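Local coordinates for protein Exo-poly-alpha-D-galacturonosidase (Thermotoga maritima, PDB 3JUR) that probably hydrolyses the polygalacturonic acid chains of pectin as a heat-active exopolygalacturonase, working from the chain ends, at residues 88-93 with 190-195; 95-100 with 140-145. All coordinates share one frame; numbering follows the deposited sequence.

Contact 1: residues 88-93 with 190-195; sequences IKFIPD and PSFVQF
F90 and F192 meet obliquely, with their ring planes at 90° to one another and their centroids 5.6 Å apart. The touching parts are one bond of each ring, CD1-CE1 of F90 against CE2-CZ of F192. The closest atoms are F90 CE1 and F192 CE2, at 3.6 Å, and F90 CD1 stands 4.0 Å from F192 CZ, an apolar contact between ring carbons. The backbones remain well separated, F90 CA lying 9.9 Å from F192 CA, and the rings span the interval. F90 starts out toward its partner. F192 leaves its backbone across that direction, and its ring comes nearer because CG is turned opposite the backbone N (chi1 -162°), which carries the far corner of the phenyl over to F90. This is interior packing of the right-handed parallel beta-helix of glycosyl hydrolase family 28: F90 ends strand 87-90, which pairs with strands 68-75 and 132-134, while F192 lies just ahead of strand 193-196, which pairs with strand 117-120. Cutting F90 back to an alanine would probably leave the CE2-CZ corner of F192 without its wall and open a gap in the buried interior. Both rings also touch other coils of the helix, F90 on V117 and F192 on L133. K89 points the other way, and its NZ forms a salt bridge with D134 OD2.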
ATOM      1  N   ILE D  88     -11.942  34.153  38.805  1.00 22.03           N
ATOM      2  CA  ILE D  88     -12.830  33.744  39.889  1.00 22.36           C
ATOM      3  C   ILE D  88     -12.232  32.480  40.494  1.00 22.56           C
ATOM      4  O   ILE D  88     -12.173  31.435  39.833  1.00 22.35           O
ATOM      5  CB  ILE D  88     -14.289  33.489  39.414  1.00 22.51           C
ATOM      6  CG1 ILE D  88     -14.901  34.766  38.823  1.00 22.88           C
ATOM      7  CG2 ILE D  88     -15.136  32.990  40.576  1.00 21.46           C
ATOM      8  CD1 ILE D  88     -16.261  34.573  38.162  1.00 22.95           C
ATOM      9  N   LYS D  89     -11.756  32.588  41.734  1.00 22.66           N
ATOM     10  CA  LYS D  89     -11.120  31.462  42.412  1.00 22.83           C
ATOM     11  C   LYS D  89     -12.022  30.956  43.524  1.00 23.05           C
ATOM     12  O   LYS D  89     -12.286  31.666  44.502  1.00 22.72           O
ATOM     13  CB  LYS D  89      -9.740  31.846  42.963  1.00 22.96           C
ATOM     14  CG  LYS D  89      -8.996  30.683  43.616  1.00 23.31           C
ATOM     15  CD  LYS D  89      -7.602  31.077  44.108  1.00 24.60           C
ATOM     16  CE  LYS D  89      -6.862  29.877  44.695  1.00 24.46           C
ATOM     17  NZ  LYS D  89      -6.774  28.766  43.702  1.00 25.60           N
ATOM     18  N   PHE D  90     -12.486  29.719  43.374  1.00 23.12           N
ATOM     19  CA  PHE D  90     -13.452  29.150  44.301  1.00 23.57           C
ATOM     20  C   PHE D  90     -12.799  28.605  45.555  1.00 23.84           C
ATOM     21  O   PHE D  90     -11.795  27.902  45.480  1.00 24.15           O
ATOM     22  CB  PHE D  90     -14.305  28.095  43.601  1.00 23.64           C
ATOM     23  CG  PHE D  90     -15.212  28.675  42.565  1.00 24.18           C
ATOM     24  CD1 PHE D  90     -14.781  28.824  41.248  1.00 24.37           C
ATOM     25  CD2 PHE D  90     -16.484  29.115  42.910  1.00 24.12           C
ATOM     26  CE1 PHE D  90     -15.612  29.380  40.290  1.00 24.40           C
ATOM     27  CE2 PHE D  90     -17.322  29.673  41.957  1.00 24.19           C
ATOM     28  CZ  PHE D  90     -16.888  29.806  40.650  1.00 24.54           C
ATOM     29  N   ILE D  91     -13.367  28.957  46.707  1.00 24.16           N
ATOM     30  CA  ILE D  91     -12.860  28.484  47.996  1.00 24.37           C
ATOM     31  C   ILE D  91     -13.255  27.011  48.197  1.00 24.78           C
ATOM     32  O   ILE D  91     -14.442  26.686  48.248  1.00 24.69           O
ATOM     33  CB  ILE D  91     -13.329  29.376  49.175  1.00 24.30           C
ATOM     34  CG1 ILE D  91     -12.935  30.843  48.926  1.00 23.99           C
ATOM     35  CG2 ILE D  91     -12.729  28.880  50.494  1.00 24.34           C
ATOM     36  CD1 ILE D  91     -13.706  31.865  49.761  1.00 23.38           C
ATOM     37  N   PRO D  92     -12.249  26.118  48.296  1.00 25.15           N
ATOM     38  CA  PRO D  92     -12.485  24.677  48.332  1.00 25.53           C
ATOM     39  C   PRO D  92     -12.847  24.142  49.732  1.00 26.05           C
ATOM     40  O   PRO D  92     -12.225  23.188  50.210  1.00 26.31           O
ATOM     41  CB  PRO D  92     -11.143  24.112  47.867  1.00 25.45           C
ATOM     42  CG  PRO D  92     -10.139  25.091  48.414  1.00 25.34           C
ATOM     43  CD  PRO D  92     -10.809  26.439  48.370  1.00 24.98           C
ATOM     44  N   ASP D  93     -13.835  24.762  50.376  1.00 26.35           N
ATOM     45  CA  ASP D  93     -14.410  24.244  51.623  1.00 26.84           C
ATOM     46  C   ASP D  93     -15.823  23.733  51.338  1.00 26.75           C
ATOM     47  O   ASP D  93     -16.720  24.534  51.056  1.00 26.65           O
ATOM     48  CB  ASP D  93     -14.437  25.330  52.703  1.00 27.04           C
ATOM     49  CG  ASP D  93     -14.844  24.796  54.078  1.00 28.39           C
ATOM     50  OD1 ASP D  93     -14.452  25.417  55.082  1.00 29.63           O
ATOM     51  OD2 ASP D  93     -15.549  23.766  54.171  1.00 29.99           O
ATOM     52  N   PRO D 190     -18.926  17.799  43.418  1.00 23.87           N
ATOM     53  CA  PRO D 190     -19.861  18.483  42.528  1.00 23.89           C
ATOM     54  C   PRO D 190     -19.233  18.767  41.156  1.00 23.96           C
ATOM     55  O   PRO D 190     -18.004  18.763  41.034  1.00 24.19           O
ATOM     56  CB  PRO D 190     -20.125  19.791  43.267  1.00 23.82           C
ATOM     57  CG  PRO D 190     -18.840  20.076  43.976  1.00 23.51           C
ATOM     58  CD  PRO D 190     -18.259  18.740  44.345  1.00 23.79           C
ATOM     59  N   SER D 191     -20.069  18.994  40.141  1.00 23.62           N
ATOM     60  CA  SER D 191     -19.606  19.505  38.845  1.00 23.53           C
ATOM     61  C   SER D 191     -19.062  20.930  39.024  1.00 23.25           C
ATOM     62  O   SER D 191     -19.350  21.587  40.033  1.00 23.40           O
ATOM     63  CB  SER D 191     -20.747  19.509  37.826  1.00 23.56           C
ATOM     64  OG  SER D 191     -21.139  18.195  37.454  1.00 24.56           O
ATOM     65  N   PHE D 192     -18.266  21.400  38.067  1.00 22.58           N
ATOM     66  CA  PHE D 192     -17.767  22.772  38.107  1.00 22.40           C
ATOM     67  C   PHE D 192     -18.878  23.740  37.663  1.00 22.62           C
ATOM     68  O   PHE D 192     -19.503  24.389  38.496  1.00 22.40           O
ATOM     69  CB  PHE D 192     -16.507  22.924  37.243  1.00 21.89           C
ATOM     70  CG  PHE D 192     -15.682  24.155  37.546  1.00 20.58           C
ATOM     71  CD1 PHE D 192     -14.291  24.078  37.542  1.00 20.03           C
ATOM     72  CD2 PHE D 192     -16.280  25.387  37.819  1.00 19.97           C
ATOM     73  CE1 PHE D 192     -13.511  25.202  37.809  1.00 19.83           C
ATOM     74  CE2 PHE D 192     -15.510  26.520  38.080  1.00 19.24           C
ATOM     75  CZ  PHE D 192     -14.120  26.425  38.080  1.00 19.34           C
ATOM     76  N   VAL D 193     -19.120  23.822  36.356  1.00 22.86           N
ATOM     77  CA  VAL D 193     -20.181  24.671  35.816  1.00 22.99           C
ATOM     78  C   VAL D 193     -21.366  23.787  35.417  1.00 23.43           C
ATOM     79  O   VAL D 193     -21.223  22.885  34.591  1.00 23.56           O
ATOM     80  CB  VAL D 193     -19.684  25.506  34.591  1.00 23.03           C
ATOM     81  CG1 VAL D 193     -20.798  26.396  34.038  1.00 22.67           C
ATOM     82  CG2 VAL D 193     -18.455  26.343  34.947  1.00 22.63           C
ATOM     83  N   GLN D 194     -22.529  24.037  36.015  1.00 23.90           N
ATOM     84  CA  GLN D 194     -23.710  23.226  35.732  1.00 24.26           C
ATOM     85  C   GLN D 194     -24.935  24.083  35.458  1.00 24.32           C
ATOM     86  O   GLN D 194     -25.299  24.944  36.256  1.00 24.36           O
ATOM     87  CB  GLN D 194     -23.985  22.220  36.862  1.00 24.38           C
ATOM     88  CG  GLN D 194     -25.042  21.152  36.520  1.00 25.10           C
ATOM     89  CD  GLN D 194     -25.201  20.095  37.610  1.00 26.12           C
ATOM     90  OE1 GLN D 194     -25.828  20.331  38.644  1.00 23.67           O
ATOM     91  NE2 GLN D 194     -24.635  18.917  37.371  1.00 26.30           N
ATOM     92  N   PHE D 195     -25.534  23.854  34.293  1.00 24.60           N
ATOM     93  CA  PHE D 195     -26.828  24.414  33.933  1.00 24.65           C
ATOM     94  C   PHE D 195     -27.821  23.266  33.986  1.00 24.70           C
ATOM     95  O   PHE D 195     -27.687  22.287  33.245  1.00 24.59           O
ATOM     96  CB  PHE D 195     -26.787  25.005  32.516  1.00 24.76           C
ATOM     97  CG  PHE D 195     -25.746  26.076  32.334  1.00 24.76           C
ATOM     98  CD1 PHE D 195     -26.032  27.404  32.650  1.00 24.33           C
ATOM     99  CD2 PHE D 195     -24.473  25.758  31.849  1.00 25.58           C
ATOM    100  CE1 PHE D 195     -25.071  28.403  32.497  1.00 24.06           C
ATOM    101  CE2 PHE D 195     -23.504  26.752  31.689  1.00 24.60           C
ATOM    102  CZ  PHE D 195     -23.806  28.079  32.021  1.00 24.49           C
TER

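Contact 2: residues 95-100 with 140-145; sequences ERYLPV and EHWWPW
Y97 OH is gripped from two sources: it makes a probable hydrogen bond to the backbone carbonyl O of I91, and it accepts a hydrogen from a water whose oxygen lies 3.1 Å from it. The same water accepts a hydrogen bond from W142 NE1, with 2.8 Å between NE1 and the water oxygen, and so bridges the phenol to the indole. The water sits at the edge of the indole in its plane, as the N-H requires, and satisfies that buried donor. Beside this polar bridge the two rings form an edge-to-face (T-shaped) pair. The edge of the W142 six-membered ring faces Y97, the planes are at 81°, and the centroids are 5.5 Å apart. W142 CZ2 does most of the touching: it lies over one face of the phenol near its rim, 3.8 Å from Y97 CE2, while W142 CH2 reaches Y97 CD2 at 4.1 Å. Bridge and ring contact together should restrict rotation of both side chains. In Y97 the placing of CG anti to the carbonyl carbon (chi1 -60°) directs the ring toward the W142 edge. W142 is presented by a classic gamma turn of which it is the centre: its phi is positive, and W143 N donates to H141 O at 2.7 Å. The following 3-10 turn, with W145 N bonded to W142 O at 3.1 Å, folds W145 back, and W142 CE3 rests 3.9 Å above one face of the W145 ring. The joined loops follow strands 87-90 and 132-134, parallel neighbours in the beta-helix; the first runs on to strand 103-105 and the second toward helix 161-173.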
ATOM      1  N   GLU D  95     -18.309  22.817  53.019  1.00 26.09           N
ATOM      2  CA  GLU D  95     -19.323  23.503  53.824  1.00 26.11           C
ATOM      3  C   GLU D  95     -19.961  24.675  53.068  1.00 25.76           C
ATOM      4  O   GLU D  95     -21.168  24.906  53.169  1.00 25.71           O
ATOM      5  CB  GLU D  95     -18.705  23.983  55.144  1.00 26.29           C
ATOM      6  CG  GLU D  95     -19.660  23.990  56.328  1.00 27.93           C
ATOM      7  CD  GLU D  95     -19.733  22.647  57.054  1.00 29.75           C
ATOM      8  OE1 GLU D  95     -20.192  21.646  56.452  1.00 30.62           O
ATOM      9  OE2 GLU D  95     -19.338  22.599  58.239  1.00 29.23           O
ATOM     10  N   ARG D  96     -19.145  25.386  52.290  1.00 25.45           N
ATOM     11  CA  ARG D  96     -19.602  26.525  51.482  1.00 24.91           C
ATOM     12  C   ARG D  96     -20.579  26.166  50.365  1.00 24.39           C
ATOM     13  O   ARG D  96     -21.231  27.048  49.810  1.00 24.09           O
ATOM     14  CB  ARG D  96     -18.404  27.290  50.911  1.00 24.86           C
ATOM     15  CG  ARG D  96     -17.601  28.030  51.978  1.00 24.60           C
ATOM     16  CD  ARG D  96     -16.392  28.702  51.369  1.00 23.97           C
ATOM     17  NE  ARG D  96     -15.589  29.385  52.373  1.00 23.26           N
ATOM     18  CZ  ARG D  96     -15.693  30.675  52.682  1.00 22.37           C
ATOM     19  NH1 ARG D  96     -16.574  31.456  52.064  1.00 22.20           N
ATOM     20  NH2 ARG D  96     -14.902  31.187  53.612  1.00 20.72           N
ATOM     21  N   TYR D  97     -20.688  24.875  50.058  1.00 24.25           N
ATOM     22  CA  TYR D  97     -21.474  24.391  48.921  1.00 23.98           C
ATOM     23  C   TYR D  97     -22.776  23.735  49.381  1.00 23.99           C
ATOM     24  O   TYR D  97     -23.399  22.950  48.660  1.00 23.95           O
ATOM     25  CB  TYR D  97     -20.613  23.465  48.043  1.00 23.76           C
ATOM     26  CG  TYR D  97     -19.400  24.191  47.506  1.00 23.74           C
ATOM     27  CD1 TYR D  97     -19.408  24.754  46.232  1.00 22.93           C
ATOM     28  CD2 TYR D  97     -18.255  24.357  48.292  1.00 23.66           C
ATOM     29  CE1 TYR D  97     -18.306  25.449  45.749  1.00 22.93           C
ATOM     30  CE2 TYR D  97     -17.146  25.051  47.815  1.00 23.13           C
ATOM     31  CZ  TYR D  97     -17.180  25.592  46.541  1.00 23.15           C
ATOM     32  OH  TYR D  97     -16.090  26.279  46.059  1.00 24.12           O
ATOM     33  N   LEU D  98     -23.176  24.086  50.596  1.00 24.00           N
ATOM     34  CA  LEU D  98     -24.444  23.664  51.170  1.00 24.07           C
ATOM     35  C   LEU D  98     -25.322  24.904  51.397  1.00 24.06           C
ATOM     36  O   LEU D  98     -24.794  26.014  51.504  1.00 24.07           O
ATOM     37  CB  LEU D  98     -24.200  22.913  52.486  1.00 24.15           C
ATOM     38  CG  LEU D  98     -23.411  21.599  52.426  1.00 24.06           C
ATOM     39  CD1 LEU D  98     -22.978  21.166  53.825  1.00 23.68           C
ATOM     40  CD2 LEU D  98     -24.211  20.496  51.742  1.00 24.05           C
ATOM     41  N   PRO D  99     -26.659  24.732  51.483  1.00 24.03           N
ATOM     42  CA  PRO D  99     -27.421  23.477  51.440  1.00 23.80           C
ATOM     43  C   PRO D  99     -27.335  22.740  50.111  1.00 23.58           C
ATOM     44  O   PRO D  99     -26.960  23.326  49.083  1.00 23.49           O
ATOM     45  CB  PRO D  99     -28.869  23.924  51.709  1.00 23.82           C
ATOM     46  CG  PRO D  99     -28.892  25.383  51.416  1.00 24.08           C
ATOM     47  CD  PRO D  99     -27.531  25.886  51.774  1.00 24.10           C
ATOM     48  N   VAL D 100     -27.687  21.456  50.150  1.00 23.41           N
ATOM     49  CA  VAL D 100     -27.745  20.609  48.959  1.00 23.50           C
ATOM     50  C   VAL D 100     -28.698  21.184  47.908  1.00 23.34           C
ATOM     51  O   VAL D 100     -29.708  21.796  48.246  1.00 23.16           O
ATOM     52  CB  VAL D 100     -28.147  19.143  49.311  1.00 23.54           C
ATOM     53  CG1 VAL D 100     -27.031  18.450  50.079  1.00 23.81           C
ATOM     54  CG2 VAL D 100     -29.451  19.101  50.120  1.00 23.65           C
ATOM     55  N   GLU D 140      -5.014  17.935  47.603  1.00 27.64           N
ATOM     56  CA  GLU D 140      -5.456  18.197  48.975  1.00 27.44           C
ATOM     57  C   GLU D 140      -6.934  18.598  49.026  1.00 26.91           C
ATOM     58  O   GLU D 140      -7.531  18.630  50.104  1.00 26.68           O
ATOM     59  CB  GLU D 140      -4.602  19.292  49.629  1.00 27.90           C
ATOM     60  CG  GLU D 140      -3.218  19.499  49.002  1.00 29.62           C
ATOM     61  CD  GLU D 140      -2.189  18.488  49.457  1.00 31.43           C
ATOM     62  OE1 GLU D 140      -1.949  18.383  50.677  1.00 31.83           O
ATOM     63  OE2 GLU D 140      -1.600  17.815  48.583  1.00 33.06           O
ATOM     64  N   HIS D 141      -7.519  18.902  47.865  1.00 26.15           N
ATOM     65  CA  HIS D 141      -8.889  19.423  47.798  1.00 25.54           C
ATOM     66  C   HIS D 141      -9.746  18.761  46.717  1.00 25.29           C
ATOM     67  O   HIS D 141      -9.374  18.737  45.533  1.00 25.21           O
ATOM     68  CB  HIS D 141      -8.872  20.950  47.635  1.00 25.58           C
ATOM     69  CG  HIS D 141      -8.080  21.655  48.694  1.00 25.54           C
ATOM     70  ND1 HIS D 141      -6.736  21.938  48.553  1.00 25.33           N
ATOM     71  CD2 HIS D 141      -8.434  22.115  49.919  1.00 25.05           C
ATOM     72  CE1 HIS D 141      -6.302  22.554  49.639  1.00 24.32           C
ATOM     73  NE2 HIS D 141      -7.311  22.675  50.483  1.00 24.02           N
ATOM     74  N   TRP D 142     -10.892  18.224  47.143  1.00 24.86           N
ATOM     75  CA  TRP D 142     -11.833  17.485  46.280  1.00 24.61           C
ATOM     76  C   TRP D 142     -11.320  16.146  45.718  1.00 24.66           C
ATOM     77  O   TRP D 142     -12.002  15.125  45.842  1.00 24.51           O
ATOM     78  CB  TRP D 142     -12.356  18.353  45.122  1.00 24.60           C
ATOM     79  CG  TRP D 142     -13.075  19.615  45.530  1.00 24.08           C
ATOM     80  CD1 TRP D 142     -12.656  20.894  45.315  1.00 23.74           C
ATOM     81  CD2 TRP D 142     -14.341  19.714  46.200  1.00 23.20           C
ATOM     82  NE1 TRP D 142     -13.574  21.786  45.809  1.00 23.09           N
ATOM     83  CE2 TRP D 142     -14.620  21.091  46.358  1.00 23.49           C
ATOM     84  CE3 TRP D 142     -15.262  18.776  46.689  1.00 22.92           C
ATOM     85  CZ2 TRP D 142     -15.785  21.556  46.982  1.00 21.73           C
ATOM     86  CZ3 TRP D 142     -16.421  19.239  47.309  1.00 22.38           C
ATOM     87  CH2 TRP D 142     -16.670  20.619  47.448  1.00 21.82           C
ATOM     88  N   TRP D 143     -10.141  16.154  45.089  1.00 24.54           N
ATOM     89  CA  TRP D 143      -9.638  14.967  44.372  1.00 24.42           C
ATOM     90  C   TRP D 143      -9.419  13.715  45.237  1.00 24.43           C
ATOM     91  O   TRP D 143      -9.676  12.603  44.765  1.00 24.51           O
ATOM     92  CB  TRP D 143      -8.365  15.275  43.558  1.00 24.32           C
ATOM     93  CG  TRP D 143      -8.553  16.218  42.390  1.00 23.49           C
ATOM     94  CD1 TRP D 143      -9.733  16.645  41.857  1.00 23.34           C
ATOM     95  CD2 TRP D 143      -7.517  16.817  41.599  1.00 23.38           C
ATOM     96  NE1 TRP D 143      -9.501  17.489  40.796  1.00 23.10           N
ATOM     97  CE2 TRP D 143      -8.149  17.612  40.615  1.00 23.78           C
ATOM     98  CE3 TRP D 143      -6.114  16.757  41.625  1.00 23.79           C
ATOM     99  CZ2 TRP D 143      -7.427  18.347  39.665  1.00 23.93           C
ATOM    100  CZ3 TRP D 143      -5.395  17.493  40.686  1.00 24.48           C
ATOM    101  CH2 TRP D 143      -6.057  18.276  39.713  1.00 24.08           C
ATOM    102  N   PRO D 144      -8.944  13.879  46.493  1.00 24.51           N
ATOM    103  CA  PRO D 144      -8.831  12.694  47.350  1.00 24.84           C
ATOM    104  C   PRO D 144     -10.128  11.880  47.474  1.00 25.14           C
ATOM    105  O   PRO D 144     -10.069  10.675  47.736  1.00 25.57           O
ATOM    106  CB  PRO D 144      -8.440  13.280  48.704  1.00 24.64           C
ATOM    107  CG  PRO D 144      -7.673  14.493  48.359  1.00 24.63           C
ATOM    108  CD  PRO D 144      -8.312  15.058  47.120  1.00 24.38           C
ATOM    109  N   TRP D 145     -11.276  12.520  47.263  1.00 25.08           N
ATOM    110  CA  TRP D 145     -12.568  11.836  47.371  1.00 25.37           C
ATOM    111  C   TRP D 145     -12.758  10.707  46.351  1.00 25.76           C
ATOM    112  O   TRP D 145     -13.565   9.802  46.574  1.00 25.83           O
ATOM    113  CB  TRP D 145     -13.723  12.840  47.301  1.00 24.95           C
ATOM    114  CG  TRP D 145     -13.844  13.721  48.520  1.00 24.33           C
ATOM    115  CD1 TRP D 145     -12.946  13.836  49.554  1.00 23.67           C
ATOM    116  CD2 TRP D 145     -14.910  14.633  48.817  1.00 23.84           C
ATOM    117  NE1 TRP D 145     -13.396  14.752  50.478  1.00 23.40           N
ATOM    118  CE2 TRP D 145     -14.597  15.257  50.052  1.00 23.59           C
ATOM    119  CE3 TRP D 145     -16.100  14.983  48.162  1.00 23.12           C
ATOM    120  CZ2 TRP D 145     -15.435  16.206  50.646  1.00 22.45           C
ATOM    121  CZ3 TRP D 145     -16.935  15.930  48.758  1.00 22.80           C
ATOM    122  CH2 TRP D 145     -16.594  16.531  49.985  1.00 22.19           C
TER
HETATM  123  O   HOH W   1     -13.750  24.529  45.138  1.00 22.46           O

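Overall arrangement
The centres of contacts 1 and 2 are 9 Å apart, and their residues touch directly. The hydroxyl of contact 2 that holds the bridging water is also the polar tie to contact 1, with 2.8 Å between Y97 OH and I91 O. Y97 OH also packs 3.5 Å from F90 CB, and P190 CD lies 3.5 Å from W142 CZ3, so both segments of contact 1 meet contact 2. Side-chain packing thus continues from the beta-helix interior at 88-93 with 190-195 into the loops at 95-100 and 140-145. In sequence, both segments of contact 2 fall between those of contact 1. No other subunit of the tetramer touches either contact, and neither geometry by itself establishes a catalytic or substrate-binding role.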